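Local structure of septation protein imp2 (Schizosaccharomyces pombe, 5C1F) at the interface of chains A and B. The protein binds membrane phospholipids through its F-BAR domain, anchors cytoskeletal proteins to the membrane and helps disassemble the medial ring during septation. Coordinates in Å, arbitrary orientation; residue numbers count along the deposited sequence, not the author numbering. Chains: chain A/B, Septation protein imp2.

The interface of chains A and B. Residues chain A 6-8, 11-12; chain B 264, 268, 271.
B:Ile264, on the helix 256-267 of one F-BAR subunit, pushes its branched side chain into the N-terminal segment of the other, against A:Lys6, A:Ser7, A:Phe8 and A:Tyr11. F-BAR domains are elongated, curved helical dimers, and here the end of helix 256-267 and the loop after it meet the partner's short N-terminal helix 8-11; the two-fold axis repeats the contact with the chains exchanged. Isoleucine suits the place because its two branches serve different neighbours. CG1 lies anti to the carbonyl carbon and the chain runs on extended, which carries CD1 to the backbone of the partner, 3.5 Å from the carbonyl O of A:Lys6 and close to CA of A:Ser7. On the way CG1 passes 3.6 Å from CE1 of A:Phe8, whose ring receives CD1 at its edge. One face of this ring is met from within its own chain: CE2 of A:Phe12 sits 3.6 Å above the plane, toward the rim, and probably helps to hold the A:Phe8 ring in position against B:Ile264.

The second branch, CG2 of B:Ile264, packs 3.7 Å from CB of A:Tyr11, the two side chains crossing at about a right angle. A:Tyr11 is both apolar and polar partner. Its ring runs beside B:Thr271, both side chains pointing the same way, with the threonine methyl CG2 3.6 Å from CD2; the methyl gives threonine an apolar branch to set against the ring. The backbone O of A:Tyr11 accepts a hydrogen bond from the hydroxyl OG of B:Ser268 at 2.7 Å, with a C=O...OG angle of 124°. The donor is tilted 19° from the carbonyl plane. Serine suits the place because its short side chain brings a hydroxyl donor up to the backbone, probably without crowding the tyrosine ring: OG, anti to its own backbone N (chi1 -176°), also lies in plane at the edge of that ring, 3.6 Å from CD2, while CA of B:Ser268 rests more loosely over the rim of one face of A:Phe12.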
ATOM      1  N   LYS A   6      12.750  38.642  23.993  1.00 65.24           N
ATOM      2  CA  LYS A   6      12.918  38.301  22.585  1.00 56.36           C
ATOM      3  C   LYS A   6      11.582  37.918  21.952  1.00 50.27           C
ATOM      4  O   LYS A   6      11.283  36.737  21.786  1.00 46.49           O
ATOM      5  CB  LYS A   6      13.914  37.151  22.436  1.00 55.10           C
ATOM      6  CG  LYS A   6      14.678  37.145  21.126  1.00 57.34           C
ATOM      7  CD  LYS A   6      15.945  37.975  21.231  1.00 60.20           C
ATOM      8  CE  LYS A   6      16.859  37.735  20.041  1.00 61.47           C
ATOM      9  NZ  LYS A   6      18.183  38.399  20.198  1.00 61.59           N
ATOM     10  N   SER A   7      10.784  38.920  21.596  1.00 50.23           N
ATOM     11  CA  SER A   7       9.438  38.677  21.081  1.00 52.08           C
ATOM     12  C   SER A   7       9.113  39.544  19.868  1.00 46.70           C
ATOM     13  O   SER A   7       9.879  40.440  19.515  1.00 46.28           O
ATOM     14  CB  SER A   7       8.402  38.924  22.178  1.00 57.57           C
ATOM     15  OG  SER A   7       8.464  40.261  22.643  1.00 64.87           O
ATOM     16  N   PHE A   8       7.970  39.273  19.239  1.00 42.58           N
ATOM     17  CA  PHE A   8       7.504  40.069  18.102  1.00 42.70           C
ATOM     18  C   PHE A   8       7.285  41.526  18.508  1.00 42.93           C
ATOM     19  O   PHE A   8       7.415  42.438  17.690  1.00 46.71           O
ATOM     20  CB  PHE A   8       6.202  39.501  17.526  1.00 40.91           C
ATOM     21  CG  PHE A   8       6.382  38.268  16.679  1.00 40.50           C
ATOM     22  CD1 PHE A   8       7.545  37.516  16.739  1.00 46.68           C
ATOM     23  CD2 PHE A   8       5.379  37.865  15.810  1.00 37.58           C
ATOM     24  CE1 PHE A   8       7.699  36.386  15.956  1.00 43.75           C
ATOM     25  CE2 PHE A   8       5.530  36.736  15.023  1.00 36.60           C
ATOM     26  CZ  PHE A   8       6.690  35.997  15.097  1.00 37.60           C
ATOM     27  N   TYR A  11      10.739  43.489  18.264  1.00 45.85           N
ATOM     28  CA  TYR A  11      11.630  43.279  17.131  1.00 47.25           C
ATOM     29  C   TYR A  11      10.951  43.421  15.775  1.00 47.43           C
ATOM     30  O   TYR A  11      11.510  43.015  14.755  1.00 49.72           O
ATOM     31  CB  TYR A  11      12.292  41.901  17.242  1.00 42.80           C
ATOM     32  CG  TYR A  11      13.359  41.837  18.315  1.00 44.91           C
ATOM     33  CD1 TYR A  11      13.021  41.645  19.648  1.00 47.26           C
ATOM     34  CD2 TYR A  11      14.703  41.975  17.993  1.00 45.32           C
ATOM     35  CE1 TYR A  11      13.991  41.593  20.632  1.00 49.75           C
ATOM     36  CE2 TYR A  11      15.681  41.922  18.972  1.00 47.77           C
ATOM     37  CZ  TYR A  11      15.319  41.731  20.290  1.00 49.08           C
ATOM     38  OH  TYR A  11      16.285  41.676  21.270  1.00 51.54           O
ATOM     39  N   PHE A  12       9.758  44.007  15.750  1.00 44.48           N
ATOM     40  CA  PHE A  12       9.083  44.230  14.478  1.00 43.41           C
ATOM     41  C   PHE A  12       8.530  45.639  14.364  1.00 46.10           C
ATOM     42  O   PHE A  12       7.333  45.843  14.169  1.00 48.45           O
ATOM     43  CB  PHE A  12       7.978  43.198  14.272  1.00 35.74           C
ATOM     44  CG  PHE A  12       8.495  41.863  13.832  1.00 46.48           C
ATOM     45  CD1 PHE A  12       8.808  41.634  12.501  1.00 43.06           C
ATOM     46  CD2 PHE A  12       8.699  40.847  14.748  1.00 45.37           C
ATOM     47  CE1 PHE A  12       9.299  40.409  12.090  1.00 44.34           C
ATOM     48  CE2 PHE A  12       9.189  39.619  14.343  1.00 46.41           C
ATOM     49  CZ  PHE A  12       9.490  39.400  13.012  1.00 44.97           C
TER
ATOM     50  N   ILE B 264      12.773  35.374  14.526  1.00 43.48           N
ATOM     51  CA  ILE B 264      12.835  36.765  14.946  1.00 45.72           C
ATOM     52  C   ILE B 264      14.166  37.382  14.528  1.00 52.55           C
ATOM     53  O   ILE B 264      14.196  38.460  13.939  1.00 57.93           O
ATOM     54  CB  ILE B 264      12.646  36.901  16.469  1.00 43.08           C
ATOM     55  CG1 ILE B 264      11.206  36.553  16.855  1.00 40.20           C
ATOM     56  CG2 ILE B 264      12.986  38.311  16.930  1.00 46.11           C
ATOM     57  CD1 ILE B 264      10.938  36.588  18.346  1.00 36.68           C
ATOM     58  N   SER B 268      13.642  40.240  11.816  1.00 53.31           N
ATOM     59  CA  SER B 268      13.450  41.474  12.580  1.00 50.77           C
ATOM     60  C   SER B 268      13.584  42.715  11.707  1.00 47.35           C
ATOM     61  O   SER B 268      14.520  42.834  10.919  1.00 52.39           O
ATOM     62  CB  SER B 268      14.447  41.556  13.736  1.00 52.52           C
ATOM     63  OG  SER B 268      14.201  42.701  14.533  1.00 53.30           O
ATOM     64  N   THR B 271      14.087  47.510  16.205  1.00 53.26           N
ATOM     65  CA  THR B 271      13.672  47.539  17.600  1.00 48.82           C
ATOM     66  C   THR B 271      13.290  48.957  18.025  1.00 46.01           C
ATOM     67  O   THR B 271      12.899  49.193  19.169  1.00 44.32           O
ATOM     68  CB  THR B 271      14.782  47.002  18.525  1.00 46.23           C
ATOM     69  OG1 THR B 271      15.953  47.815  18.389  1.00 52.02           O
ATOM     70  CG2 THR B 271      15.131  45.567  18.160  1.00 43.18           C
TER